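Local coordinates for YjbQ family protein (Sulfolobus solfataricus, PDB 1VPH) that is of unknown function, a trimeric YjbQ-like protein of the UPF0047 family that holds a potassium ion and a phosphate ion in the crystal, at residues 30-35 against 125-130; 42-47 against 144-149; 53-58 against 140-145; 59-64 against 129-134. One frame throughout, in Å; residues are numbered along the deposited sequence.

Contact 1. Residues 30-35 against 125-130; sequences LVDITD and WQNIFL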
loop_
_atom_site.group_PDB
_atom_site.type_symbol
_atom_site.label_atom_id
_atom_site.label_comp_id
_atom_site.label_asym_id
_atom_site.label_seq_id
_atom_site.Cartn_x
_atom_site.Cartn_y
_atom_site.Cartn_z
ATOM N N LEU C 30 -12.588 -9.140 -10.350
ATOM C CA LEU C 30 -12.692 -8.156 -9.262
ATOM C C LEU C 30 -13.998 -8.423 -8.565
ATOM O O LEU C 30 -15.027 -8.553 -9.234
ATOM C CB LEU C 30 -12.741 -6.742 -9.836
ATOM C CG LEU C 30 -11.475 -6.074 -10.321
ATOM C CD1 LEU C 30 -11.848 -4.704 -10.898
ATOM C CD2 LEU C 30 -10.473 -5.925 -9.209
ATOM N N VAL C 31 -13.972 -8.516 -7.239
ATOM C CA VAL C 31 -15.207 -8.740 -6.469
ATOM C C VAL C 31 -15.384 -7.614 -5.479
ATOM O O VAL C 31 -14.512 -7.387 -4.638
ATOM C CB VAL C 31 -15.160 -10.104 -5.763
ATOM C CG1 VAL C 31 -16.418 -10.303 -4.961
ATOM C CG2 VAL C 31 -15.020 -11.215 -6.863
ATOM N N ASP C 32 -16.496 -6.877 -5.617
ATOM C CA ASP C 32 -16.783 -5.717 -4.745
ATOM C C ASP C 32 -17.185 -6.193 -3.347
ATOM O O ASP C 32 -18.133 -6.970 -3.215
ATOM C CB ASP C 32 -17.922 -4.848 -5.337
ATOM C CG ASP C 32 -17.949 -3.458 -4.771
ATOM O OD1 ASP C 32 -17.796 -3.318 -3.514
ATOM O OD2 ASP C 32 -18.093 -2.482 -5.581
ATOM N N ILE C 33 -16.454 -5.767 -2.328
ATOM C CA ILE C 33 -16.697 -6.163 -0.949
ATOM C C ILE C 33 -17.001 -4.984 -0.065
ATOM O O ILE C 33 -17.060 -5.104 1.162
ATOM C CB ILE C 33 -15.538 -6.992 -0.378
ATOM C CG1 ILE C 33 -14.239 -6.166 -0.342
ATOM C CG2 ILE C 33 -15.396 -8.233 -1.183
ATOM C CD1 ILE C 33 -13.126 -6.828 0.485
ATOM N N THR C 34 -17.234 -3.833 -0.689
ATOM C CA THR C 34 -17.414 -2.580 0.044
ATOM C C THR C 34 -18.511 -2.650 1.121
ATOM O O THR C 34 -18.271 -2.277 2.276
ATOM C CB THR C 34 -17.738 -1.347 -0.895
ATOM O OG1 THR C 34 -16.858 -1.317 -2.025
ATOM C CG2 THR C 34 -17.622 -0.069 -0.097
ATOM N N ASP C 35 -19.688 -3.156 0.751
ATOM C CA ASP C 35 -20.835 -3.191 1.682
ATOM C C ASP C 35 -20.571 -4.125 2.854
ATOM O O ASP C 35 -20.955 -3.764 3.966
ATOM C CB ASP C 35 -22.174 -3.462 0.973
ATOM C CG ASP C 35 -22.646 -2.274 0.086
ATOM O OD1 ASP C 35 -22.078 -1.138 0.152
ATOM O OD2 ASP C 35 -23.631 -2.468 -0.667
ATOM N N TRP C 125 -16.765 7.377 -5.105
ATOM C CA TRP C 125 -16.459 6.406 -6.164
ATOM C C TRP C 125 -15.248 5.531 -5.816
ATOM O O TRP C 125 -14.559 5.032 -6.684
ATOM C CB TRP C 125 -16.356 7.125 -7.498
ATOM C CG TRP C 125 -17.684 7.784 -7.799
ATOM C CD1 TRP C 125 -18.860 7.162 -8.174
ATOM C CD2 TRP C 125 -17.986 9.158 -7.663
ATOM N NE1 TRP C 125 -19.851 8.087 -8.316
ATOM C CE2 TRP C 125 -19.340 9.324 -8.013
ATOM C CE3 TRP C 125 -17.236 10.277 -7.308
ATOM C CZ2 TRP C 125 -19.961 10.566 -8.005
ATOM C CZ3 TRP C 125 -17.839 11.497 -7.308
ATOM C CH2 TRP C 125 -19.194 11.645 -7.648
ATOM N N GLN C 126 -15.092 5.296 -4.511
ATOM C CA GLN C 126 -14.024 4.521 -3.989
ATOM C C GLN C 126 -14.552 3.252 -3.340
ATOM O O GLN C 126 -14.880 3.234 -2.164
ATOM C CB GLN C 126 -13.313 5.376 -2.941
ATOM C CG GLN C 126 -11.952 4.932 -2.601
ATOM C CD GLN C 126 -11.215 6.004 -1.805
ATOM O OE1 GLN C 126 -11.841 6.761 -1.073
ATOM N NE2 GLN C 126 -9.889 6.114 -1.999
ATOM N N ASN C 127 -14.640 2.174 -4.117
ATOM C CA ASN C 127 -15.182 0.915 -3.608
ATOM C C ASN C 127 -14.004 -0.013 -3.368
ATOM O O ASN C 127 -12.927 0.156 -3.972
ATOM C CB ASN C 127 -16.164 0.327 -4.625
ATOM C CG ASN C 127 -17.531 1.028 -4.592
ATOM O OD1 ASN C 127 -17.646 2.249 -4.395
ATOM N ND2 ASN C 127 -18.565 0.242 -4.721
ATOM N N ILE C 128 -14.227 -1.011 -2.520
ATOM C CA ILE C 128 -13.170 -1.933 -2.119
ATOM C C ILE C 128 -13.332 -3.254 -2.860
ATOM O O ILE C 128 -14.432 -3.853 -2.856
ATOM C CB ILE C 128 -13.240 -2.213 -0.647
ATOM C CG1 ILE C 128 -13.163 -0.904 0.156
ATOM C CG2 ILE C 128 -12.107 -3.130 -0.266
ATOM C CD1 ILE C 128 -13.206 -1.070 1.634
ATOM N N PHE C 129 -12.246 -3.724 -3.485
ATOM C CA PHE C 129 -12.290 -4.957 -4.284
ATOM C C PHE C 129 -11.254 -5.978 -3.884
ATOM O O PHE C 129 -10.069 -5.680 -3.667
ATOM C CB PHE C 129 -12.073 -4.668 -5.758
ATOM C CG PHE C 129 -13.125 -3.794 -6.403
ATOM C CD1 PHE C 129 -14.268 -4.347 -6.955
ATOM C CD2 PHE C 129 -12.913 -2.451 -6.508
ATOM C CE1 PHE C 129 -15.197 -3.543 -7.585
ATOM C CE2 PHE C 129 -13.843 -1.636 -7.100
ATOM C CZ PHE C 129 -14.969 -2.158 -7.627
ATOM N N LEU C 130 -11.687 -7.208 -3.848
ATOM C CA LEU C 130 -10.795 -8.349 -3.911
ATOM C C LEU C 130 -10.367 -8.525 -5.346
ATOM O O LEU C 130 -11.231 -8.569 -6.280
ATOM C CB LEU C 130 -11.526 -9.615 -3.447
ATOM C CG LEU C 130 -10.627 -10.826 -3.733
ATOM C CD1 LEU C 130 -9.464 -10.794 -2.752
ATOM C CD2 LEU C 130 -11.384 -12.128 -3.636
#

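Contact 2. Residues 42-47 against 144-149; sequences EKSGIK and VEILGE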
loop_
_atom_site.group_PDB
_atom_site.type_symbol
_atom_site.label_atom_id
_atom_site.label_comp_id
_atom_site.label_asym_id
_atom_site.label_seq_id
_atom_site.Cartn_x
_atom_site.Cartn_y
_atom_site.Cartn_z
ATOM N N GLU C 42 -19.505 -1.097 10.990
ATOM C CA GLU C 42 -20.664 -0.767 11.815
ATOM C C GLU C 42 -20.803 -1.713 13.009
ATOM O O GLU C 42 -21.007 -1.248 14.137
ATOM C CB GLU C 42 -21.943 -0.633 10.969
ATOM C CG GLU C 42 -21.818 0.628 10.094
ATOM C CD GLU C 42 -22.974 0.895 9.136
ATOM O OE1 GLU C 42 -24.135 0.649 9.518
ATOM O OE2 GLU C 42 -22.704 1.389 8.007
ATOM N N LYS C 43 -20.617 -3.008 12.776
ATOM C CA LYS C 43 -20.720 -4.051 13.805
ATOM C C LYS C 43 -19.695 -3.879 14.917
ATOM O O LYS C 43 -19.960 -4.209 16.063
ATOM C CB LYS C 43 -20.482 -5.408 13.127
ATOM C CG LYS C 43 -21.127 -6.607 13.763
ATOM N N SER C 44 -18.517 -3.367 14.577
ATOM C CA SER C 44 -17.410 -3.217 15.518
ATOM C C SER C 44 -17.764 -2.326 16.691
ATOM O O SER C 44 -17.167 -2.458 17.766
ATOM C CB SER C 44 -16.157 -2.655 14.792
ATOM O OG SER C 44 -16.302 -1.266 14.519
ATOM N N GLY C 45 -18.627 -1.344 16.443
ATOM C CA GLY C 45 -18.917 -0.298 17.415
ATOM C C GLY C 45 -17.817 0.741 17.605
ATOM O O GLY C 45 -17.973 1.678 18.390
ATOM N N ILE C 46 -16.704 0.594 16.885
ATOM C CA ILE C 46 -15.578 1.529 16.984
ATOM C C ILE C 46 -15.992 2.768 16.172
ATOM O O ILE C 46 -16.553 2.626 15.080
ATOM C CB ILE C 46 -14.246 0.847 16.506
ATOM C CG1 ILE C 46 -13.833 -0.256 17.493
ATOM C CG2 ILE C 46 -13.094 1.860 16.398
ATOM C CD1 ILE C 46 -12.717 -1.133 17.055
ATOM N N LYS C 47 -15.755 3.953 16.716
ATOM C CA LYS C 47 -16.134 5.213 16.052
ATOM C C LYS C 47 -14.978 5.846 15.296
ATOM O O LYS C 47 -15.184 6.466 14.274
ATOM C CB LYS C 47 -16.716 6.207 17.065
ATOM C CG LYS C 47 -17.888 5.651 17.846
ATOM C CD LYS C 47 -19.064 5.171 16.991
ATOM C CE LYS C 47 -20.260 4.703 17.875
ATOM N NZ LYS C 47 -21.330 4.177 17.028
ATOM N N VAL C 144 -10.880 -8.535 7.938
ATOM C CA VAL C 144 -11.231 -7.151 8.148
ATOM C C VAL C 144 -10.949 -6.878 9.602
ATOM O O VAL C 144 -11.542 -7.482 10.447
ATOM C CB VAL C 144 -12.694 -6.868 7.816
ATOM C CG1 VAL C 144 -13.068 -5.411 8.034
ATOM C CG2 VAL C 144 -13.028 -7.306 6.344
ATOM N N GLU C 145 -10.070 -5.927 9.865
ATOM C CA GLU C 145 -9.744 -5.570 11.246
ATOM C C GLU C 145 -10.030 -4.093 11.484
ATOM O O GLU C 145 -9.554 -3.242 10.739
ATOM C CB GLU C 145 -8.289 -5.885 11.480
ATOM C CG GLU C 145 -7.852 -5.737 12.927
ATOM C CD GLU C 145 -6.346 -5.966 13.126
ATOM O OE1 GLU C 145 -5.633 -6.374 12.169
ATOM O OE2 GLU C 145 -5.867 -5.773 14.269
ATOM N N ILE C 146 -10.804 -3.788 12.519
ATOM C CA ILE C 146 -11.033 -2.410 12.921
ATOM C C ILE C 146 -10.273 -2.187 14.231
ATOM O O ILE C 146 -10.312 -3.001 15.127
ATOM C CB ILE C 146 -12.535 -2.050 13.078
ATOM C CG1 ILE C 146 -13.290 -2.335 11.750
ATOM C CG2 ILE C 146 -12.668 -0.579 13.308
ATOM C CD1 ILE C 146 -13.855 -3.671 11.667
ATOM N N LEU C 147 -9.557 -1.080 14.305
ATOM C CA LEU C 147 -8.749 -0.772 15.494
ATOM C C LEU C 147 -8.963 0.692 15.839
ATOM O O LEU C 147 -8.901 1.522 14.948
ATOM C CB LEU C 147 -7.303 -1.120 15.169
ATOM C CG LEU C 147 -6.191 -1.223 16.221
ATOM C CD1 LEU C 147 -5.288 -2.374 15.936
ATOM C CD2 LEU C 147 -5.361 0.065 16.255
ATOM N N GLY C 148 -9.284 1.010 17.100
ATOM C CA GLY C 148 -9.580 2.381 17.494
ATOM C C GLY C 148 -10.397 2.473 18.765
ATOM O O GLY C 148 -10.324 1.574 19.599
ATOM N N GLU C 149 -11.170 3.551 18.893
ATOM C CA GLU C 149 -12.036 3.836 20.085
ATOM C C GLU C 149 -13.495 3.889 19.593
ATOM O O GLU C 149 -13.786 4.475 18.538
ATOM C CB GLU C 149 -11.643 5.210 20.751
ATOM C CG GLU C 149 -12.093 6.484 19.915
ATOM C CD GLU C 149 -11.567 7.880 20.398
ATOM O OE1 GLU C 149 -10.844 7.903 21.432
ATOM O OE2 GLU C 149 -11.909 8.941 19.735
ATOM O OXT GLU C 149 -14.458 3.401 20.211
HETATM O O HOH W 1 -17.008 3.245 20.268
#

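Contact 3. Residues 53-58 against 140-145; sequences IFVAHS and RHITVE. With PO4 (phosphate ion), chain L.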
loop_
_atom_site.group_PDB
_atom_site.type_symbol
_atom_site.label_atom_id
_atom_site.label_comp_id
_atom_site.label_asym_id
_atom_site.label_seq_id
_atom_site.Cartn_x
_atom_site.Cartn_y
_atom_site.Cartn_z
ATOM N N ILE C 53 -8.048 -4.010 5.596
ATOM C CA ILE C 53 -8.645 -5.048 4.778
ATOM C C ILE C 53 -7.496 -5.792 4.107
ATOM O O ILE C 53 -6.750 -5.190 3.316
ATOM C CB ILE C 53 -9.529 -4.406 3.676
ATOM C CG1 ILE C 53 -10.586 -3.492 4.295
ATOM C CG2 ILE C 53 -10.158 -5.482 2.799
ATOM C CD1 ILE C 53 -10.326 -2.030 4.084
ATOM N N PHE C 54 -7.351 -7.068 4.425
ATOM C CA PHE C 54 -6.102 -7.840 4.205
ATOM C C PHE C 54 -6.419 -9.236 3.679
ATOM O O PHE C 54 -7.323 -9.896 4.189
ATOM C CB PHE C 54 -5.305 -7.898 5.505
ATOM C CG PHE C 54 -4.061 -8.757 5.446
ATOM C CD1 PHE C 54 -2.820 -8.232 5.062
ATOM C CD2 PHE C 54 -4.116 -10.106 5.769
ATOM C CE1 PHE C 54 -1.705 -9.061 5.004
ATOM C CE2 PHE C 54 -2.968 -10.926 5.695
ATOM C CZ PHE C 54 -1.779 -10.383 5.334
ATOM N N VAL C 55 -5.697 -9.648 2.632
ATOM C CA VAL C 55 -5.767 -11.043 2.152
ATOM C C VAL C 55 -4.462 -11.749 2.462
ATOM O O VAL C 55 -3.344 -11.301 2.149
ATOM C CB VAL C 55 -6.094 -11.183 0.676
ATOM C CG1 VAL C 55 -7.410 -10.579 0.378
ATOM C CG2 VAL C 55 -5.083 -10.535 -0.156
ATOM N N ALA C 56 -4.605 -12.897 3.062
ATOM C CA ALA C 56 -3.467 -13.759 3.373
ATOM C C ALA C 56 -3.170 -14.716 2.209
ATOM O O ALA C 56 -3.178 -15.948 2.389
ATOM C CB ALA C 56 -3.753 -14.569 4.620
ATOM N N HIS C 57 -3.041 -14.175 1.016
ATOM C CA HIS C 57 -2.969 -14.948 -0.205
ATOM C C HIS C 57 -1.885 -14.273 -1.009
ATOM O O HIS C 57 -1.737 -13.060 -0.937
ATOM C CB HIS C 57 -4.289 -14.838 -0.985
ATOM C CG HIS C 57 -5.476 -15.469 -0.334
ATOM N ND1 HIS C 57 -5.587 -16.826 -0.152
ATOM C CD2 HIS C 57 -6.641 -14.931 0.110
ATOM C CE1 HIS C 57 -6.757 -17.099 0.398
ATOM N NE2 HIS C 57 -7.421 -15.967 0.556
ATOM N N SER C 58 -1.108 -15.038 -1.763
ATOM C CA SER C 58 -0.044 -14.451 -2.546
ATOM C C SER C 58 -0.424 -14.275 -4.032
ATOM O O SER C 58 0.387 -13.713 -4.805
ATOM C CB SER C 58 1.187 -15.331 -2.385
ATOM O OG SER C 58 0.964 -16.567 -3.060
ATOM N N ARG C 140 -11.361 -17.632 -1.056
ATOM C CA ARG C 140 -10.482 -16.485 -0.767
ATOM C C ARG C 140 -10.950 -15.880 0.532
ATOM O O ARG C 140 -12.151 -15.618 0.687
ATOM C CB ARG C 140 -10.562 -15.447 -1.862
ATOM C CG ARG C 140 -10.004 -15.890 -3.195
ATOM C CD ARG C 140 -8.585 -16.381 -3.046
ATOM N NE ARG C 140 -7.835 -16.282 -4.305
ATOM C CZ ARG C 140 -6.551 -16.571 -4.419
ATOM N NH1 ARG C 140 -5.884 -16.969 -3.358
ATOM N NH2 ARG C 140 -5.929 -16.425 -5.617
ATOM N N HIS C 141 -10.019 -15.731 1.467
ATOM C CA HIS C 141 -10.298 -15.232 2.792
ATOM C C HIS C 141 -9.745 -13.805 2.903
ATOM O O HIS C 141 -8.560 -13.558 2.738
ATOM C CB HIS C 141 -9.668 -16.109 3.825
ATOM C CG HIS C 141 -9.879 -15.625 5.227
ATOM N ND1 HIS C 141 -9.074 -16.020 6.269
ATOM C CD2 HIS C 141 -10.774 -14.758 5.750
ATOM C CE1 HIS C 141 -9.465 -15.417 7.379
ATOM N NE2 HIS C 141 -10.492 -14.644 7.092
ATOM N N ILE C 142 -10.645 -12.871 3.193
ATOM C CA ILE C 142 -10.281 -11.496 3.480
ATOM C C ILE C 142 -10.494 -11.233 4.985
ATOM O O ILE C 142 -11.582 -11.476 5.519
ATOM C CB ILE C 142 -11.183 -10.513 2.718
ATOM C CG1 ILE C 142 -11.112 -10.736 1.185
ATOM C CG2 ILE C 142 -10.788 -9.057 3.002
ATOM C CD1 ILE C 142 -12.448 -10.828 0.514
ATOM N N THR C 143 -9.456 -10.764 5.656
ATOM C CA THR C 143 -9.574 -10.331 7.040
ATOM C C THR C 143 -9.931 -8.884 7.068
ATOM O O THR C 143 -9.322 -8.076 6.349
ATOM C CB THR C 143 -8.207 -10.494 7.746
ATOM O OG1 THR C 143 -7.878 -11.887 7.698
ATOM C CG2 THR C 143 -8.254 -10.020 9.186
ATOM N N VAL C 144 -10.880 -8.535 7.938
ATOM C CA VAL C 144 -11.231 -7.151 8.148
ATOM C C VAL C 144 -10.949 -6.878 9.602
ATOM O O VAL C 144 -11.542 -7.482 10.447
ATOM C CB VAL C 144 -12.694 -6.868 7.816
ATOM C CG1 VAL C 144 -13.068 -5.411 8.034
ATOM C CG2 VAL C 144 -13.028 -7.306 6.344
ATOM N N GLU C 145 -10.070 -5.927 9.865
ATOM C CA GLU C 145 -9.744 -5.570 11.246
ATOM C C GLU C 145 -10.030 -4.093 11.484
ATOM O O GLU C 145 -9.554 -3.242 10.739
ATOM C CB GLU C 145 -8.289 -5.885 11.480
ATOM C CG GLU C 145 -7.852 -5.737 12.927
ATOM C CD GLU C 145 -6.346 -5.966 13.126
ATOM O OE1 GLU C 145 -5.633 -6.374 12.169
ATOM O OE2 GLU C 145 -5.867 -5.773 14.269
HETATM P P PO4 L . -2.408 -18.206 -2.410
HETATM O O1 PO4 L . -2.465 -19.393 -3.282
HETATM O O2 PO4 L . -1.003 -17.993 -1.846
HETATM O O3 PO4 L . -3.251 -18.404 -1.168
HETATM O O4 PO4 L . -3.045 -17.001 -3.055
HETATM O O HOH W 2 -6.942 -13.249 5.482
#

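Contact 4. Residues 59-64 against 129-134; sequences TAAIVA and FLVELD. With PO4 (phosphate ion), chain L.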
loop_
_atom_site.group_PDB
_atom_site.type_symbol
_atom_site.label_atom_id
_atom_site.label_comp_id
_atom_site.label_asym_id
_atom_site.label_seq_id
_atom_site.Cartn_x
_atom_site.Cartn_y
_atom_site.Cartn_z
ATOM N N THR C 59 -1.633 -14.679 -4.428
ATOM C CA THR C 59 -2.079 -14.544 -5.821
ATOM C C THR C 59 -3.422 -13.797 -5.929
ATOM O O THR C 59 -4.116 -13.832 -6.947
ATOM C CB THR C 59 -2.152 -15.933 -6.475
ATOM O OG1 THR C 59 -3.127 -16.718 -5.823
ATOM C CG2 THR C 59 -0.795 -16.600 -6.425
ATOM N N ALA C 60 -3.743 -13.100 -4.853
ATOM C CA ALA C 60 -4.816 -12.155 -4.807
ATOM C C ALA C 60 -4.361 -10.859 -4.130
ATOM O O ALA C 60 -3.289 -10.787 -3.488
ATOM C CB ALA C 60 -6.032 -12.748 -4.089
ATOM N N ALA C 61 -5.157 -9.808 -4.310
ATOM C CA ALA C 61 -4.823 -8.507 -3.750
ATOM C C ALA C 61 -6.085 -7.774 -3.319
ATOM O O ALA C 61 -7.199 -8.222 -3.584
ATOM C CB ALA C 61 -4.021 -7.648 -4.763
ATOM N N ILE C 62 -5.888 -6.620 -2.673
ATOM C CA ILE C 62 -7.007 -5.726 -2.273
ATOM C C ILE C 62 -6.736 -4.388 -2.873
ATOM O O ILE C 62 -5.614 -3.896 -2.728
ATOM C CB ILE C 62 -7.099 -5.583 -0.747
ATOM C CG1 ILE C 62 -7.489 -6.944 -0.078
ATOM C CG2 ILE C 62 -8.121 -4.514 -0.358
ATOM C CD1 ILE C 62 -8.942 -7.470 -0.461
ATOM N N VAL C 63 -7.712 -3.825 -3.621
ATOM C CA VAL C 63 -7.578 -2.476 -4.174
ATOM C C VAL C 63 -8.815 -1.659 -3.890
ATOM O O VAL C 63 -9.827 -2.181 -3.467
ATOM C CB VAL C 63 -7.253 -2.444 -5.714
ATOM C CG1 VAL C 63 -5.955 -3.139 -5.976
ATOM C CG2 VAL C 63 -8.404 -3.015 -6.546
ATOM N N ALA C 64 -8.772 -0.374 -4.195
ATOM C CA ALA C 64 -9.966 0.441 -4.080
ATOM C C ALA C 64 -10.114 1.368 -5.288
ATOM O O ALA C 64 -9.148 2.032 -5.736
ATOM C CB ALA C 64 -9.936 1.209 -2.782
ATOM N N PHE C 129 -12.246 -3.724 -3.485
ATOM C CA PHE C 129 -12.290 -4.957 -4.284
ATOM C C PHE C 129 -11.254 -5.978 -3.884
ATOM O O PHE C 129 -10.069 -5.680 -3.667
ATOM C CB PHE C 129 -12.073 -4.668 -5.758
ATOM C CG PHE C 129 -13.125 -3.794 -6.403
ATOM C CD1 PHE C 129 -14.268 -4.347 -6.955
ATOM C CD2 PHE C 129 -12.913 -2.451 -6.508
ATOM C CE1 PHE C 129 -15.197 -3.543 -7.585
ATOM C CE2 PHE C 129 -13.843 -1.636 -7.100
ATOM C CZ PHE C 129 -14.969 -2.158 -7.627
ATOM N N LEU C 130 -11.687 -7.208 -3.848
ATOM C CA LEU C 130 -10.795 -8.349 -3.911
ATOM C C LEU C 130 -10.367 -8.525 -5.346
ATOM O O LEU C 130 -11.231 -8.569 -6.280
ATOM C CB LEU C 130 -11.526 -9.615 -3.447
ATOM C CG LEU C 130 -10.627 -10.826 -3.733
ATOM C CD1 LEU C 130 -9.464 -10.794 -2.752
ATOM C CD2 LEU C 130 -11.384 -12.128 -3.636
ATOM N N VAL C 131 -9.059 -8.594 -5.565
ATOM C CA VAL C 131 -8.537 -8.810 -6.919
ATOM C C VAL C 131 -8.089 -10.268 -6.981
ATOM O O VAL C 131 -7.199 -10.675 -6.236
ATOM C CB VAL C 131 -7.318 -7.868 -7.282
ATOM C CG1 VAL C 131 -6.969 -8.032 -8.790
ATOM C CG2 VAL C 131 -7.547 -6.434 -6.944
ATOM N N GLU C 132 -8.760 -11.067 -7.815
ATOM C CA GLU C 132 -8.374 -12.437 -8.052
ATOM C C GLU C 132 -7.549 -12.488 -9.301
ATOM O O GLU C 132 -7.959 -11.908 -10.331
ATOM C CB GLU C 132 -9.610 -13.329 -8.288
ATOM C CG GLU C 132 -9.266 -14.708 -8.804
ATOM C CD GLU C 132 -8.533 -15.508 -7.731
ATOM O OE1 GLU C 132 -9.244 -16.109 -6.919
ATOM O OE2 GLU C 132 -7.276 -15.499 -7.686
ATOM N N LEU C 133 -6.381 -13.111 -9.210
ATOM C CA LEU C 133 -5.488 -13.258 -10.376
ATOM C C LEU C 133 -5.176 -14.682 -10.742
ATOM O O LEU C 133 -4.532 -14.911 -11.785
ATOM C CB LEU C 133 -4.144 -12.502 -10.183
ATOM C CG LEU C 133 -4.182 -10.984 -9.966
ATOM C CD1 LEU C 133 -2.794 -10.354 -10.036
ATOM C CD2 LEU C 133 -5.130 -10.296 -10.973
ATOM N N ASP C 134 -5.625 -15.625 -9.927
ATOM C CA ASP C 134 -5.390 -17.053 -10.143
ATOM C C ASP C 134 -6.648 -17.877 -9.808
ATOM O O ASP C 134 -6.566 -18.936 -9.193
ATOM C CB ASP C 134 -4.186 -17.526 -9.310
ATOM C CG ASP C 134 -3.664 -18.910 -9.729
ATOM O OD1 ASP C 134 -3.616 -19.225 -10.932
ATOM O OD2 ASP C 134 -3.249 -19.686 -8.861
HETATM P P PO4 L . -2.408 -18.206 -2.410
HETATM O O1 PO4 L . -2.465 -19.393 -3.282
HETATM O O2 PO4 L . -1.003 -17.993 -1.846
HETATM O O3 PO4 L . -3.251 -18.404 -1.168
HETATM O O4 PO4 L . -3.045 -17.001 -3.055
#

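Contact 1. Residues 30-35 against 125-130
Ile33 and Ile128 meet at the tightly packed side of this contact. Their side chains cross at about a right angle, with Ile33 CG1 3.7 Å from Ile128 CG2. Ile33 CG1 stands between its own backbone N and carbonyl carbon (chi1 63°), and this brings it close to the carbonyl O of Ile128 as well. Ile33 N gives a nearly straight bond of 2.8 Å to Ile128 O. Before it, Val31 and Leu130 form an antiparallel hydrogen-bonded pair, and Asp32 and Phe129 a non-hydrogen-bonded one. Leu30 CD2 lies 4.0 Å from Phe129 CB, and Phe129 CD1 comes near Asp32 CA. Asp32 shares the face of Phe129; Asp32 and Asn127 form the partly exposed, polar part of the contact. Asn127 ND2 donates to the syn lone pair of Asp32 OD2, 2.9 Å away, with the amide and carboxylate planes 81° apart. Asp32 OD2 also bonds His67. Asp32 OD1 takes two donors, Thr34 N and Thr34 OG1, and the first closes an Asx turn. Thr34 OG1 in turn accepts from Ile128 N at 2.7 Å. The polar chain thus ties the start of helix 34-44, with Ile33 at its N-cap position, to strand 127-132. Leu30 and Phe129 pack on Met72 of helix 69-83, while Ile33 and Ile128 face Ile53 of strand 49-55.

Contact 2. Residues 42-47 against 144-149
Ile46 and Ile146 slide past each other in opposite directions, and Ile46 CD1 comes to 3.8 Å from Ile146 CG2. Ile46 has CG1 anti to its carbonyl carbon (chi1 -68°) and CG2 anti to its backbone N. The CG1 branch carries CD1 to Ile146 O. The CG2 branch instead reaches the end of the chain, 3.4 Å from Glu149 O. Gly148 lies under that methyl, where a side chain would meet Ile46 CG2 tightly. Ser44 adds a small polar residue to the same patch. Its OG stands between the backbone N and the carbonyl carbon (chi1 75°) and accepts from Ile46 N at 3.0 Å, while it also bonds Val41 O. Its CB rests 4.0 Å from Ile146 CD1. An alanine in place of Ser44 would probably leave Ile46 N without this acceptor and let the turn into Ile46 move more freely. The C-terminal carboxylate fastens the outer side. Lys47 N donates to Glu149 O at 2.7 Å, and a water bridges Gly45 O and Glu149 OXT. The arrangement is an ST turn from Ser44 to Ile46, with Gly45 at positive phi in its middle, where helix 34-44 gives way to a turn, packed against strand 137-148, the last strand of the chain.

Contact 3. Residues 53-58 against 140-145
This is an antiparallel strand pairing inside the larger sheet, between strands 49-55 and 137-148, and it runs into a phosphate site at one end. Phe54 and Thr143 form a hydrogen-bonded pair, with Thr143 N 2.7 Å from Phe54 O. On the face that carries Ile53, Ile142 CG2 lies 3.6 Å from Ile53 CG2, the two side chains pointing the same way. Beyond the pairing, His57 turns back to the partner strand. Its NE2 accepts from His141 N at 2.8 Å, in the ring plane. Arg140 CD sits over the ring centre, a CH-pi contact of 3.9 Å to the His57 ring centroid. His57 ND1 donates to phosphate O3 at 3.0 Å. Arg140 NH1 donates to phosphate O4 at 2.9 Å, while its NH2 is held by a salt bridge to Glu132. Ser58 OG donates to phosphate O2 at 2.7 Å. Because NE2 accepts and ND1 donates, the ring is held in one orientation. The phosphate probably came from the crystallisation liquor, but its donors suggest a pocket suited to an anion.

Contact 4. Residues 59-64 against 129-134
Val63 and Val131 cross at about a right angle at the apolar centre, their CG2 methyls 3.5 Å apart. Val63 CG2 stands between its backbone N and carbonyl carbon, while Val131 has CG1 anti to its backbone N (chi1 -172°), which leaves CG2 anti to the carbonyl carbon. Ala61 CB lies beside Val131 CB on the same face. On the other face, Ile62 CD1 is 4.1 Å from Leu130 CD1, and Ala60 CB also faces that methyl. The strands pair antiparallel, with Val131 N 2.7 Å from Ala61 O and Phe129 N 2.9 Å from Val63 O. Toward the end of the strands, Leu133 N reaches Thr59 O over a longer 3.3 Å. Glu132 OE2 accepts from Asp134 N at 2.8 Å and also forms a salt bridge with Arg140, while its OE1 bonds Thr24. An alanine in place of Glu132 would probably leave the Arg140 guanidinium without this charge partner and Asp134 N without its acceptor. At the polar edge, Thr59 OG1 and Thr59 N both donate to phosphate O4, the hydroxyl at 2.8 Å. Asp134 makes a salt bridge with Arg137, another phosphate ligand. The arrangement is an antiparallel pair of the three-stranded sheet whose end opens onto the phosphate site.

Overall arrangement
Contacts 1 and 4 lie in one three-stranded sheet and share Phe129 and Leu130 of its middle strand, their centres 10 Å apart. Contacts 2 and 3 both use strand 137-148 of the other sheet and share Val144 and Glu145; in contact 2 it meets the end of helix 34-44. The two sheets pack where Leu130 CD1 meets Val55 CG1 at 3.8 Å. Contacts 3 and 4 both bind the phosphate and are joined by a salt bridge, Arg140 NH2 to Glu132 OE2 at 2.6 Å; Arg140 NH1 bonds the anion. The potassium ion, held by His91, Asp95, Asn97 and His101, lies about 5 Å from the Thr59 side chain. Contact 2 is remote, centred 23 Å from contact 4.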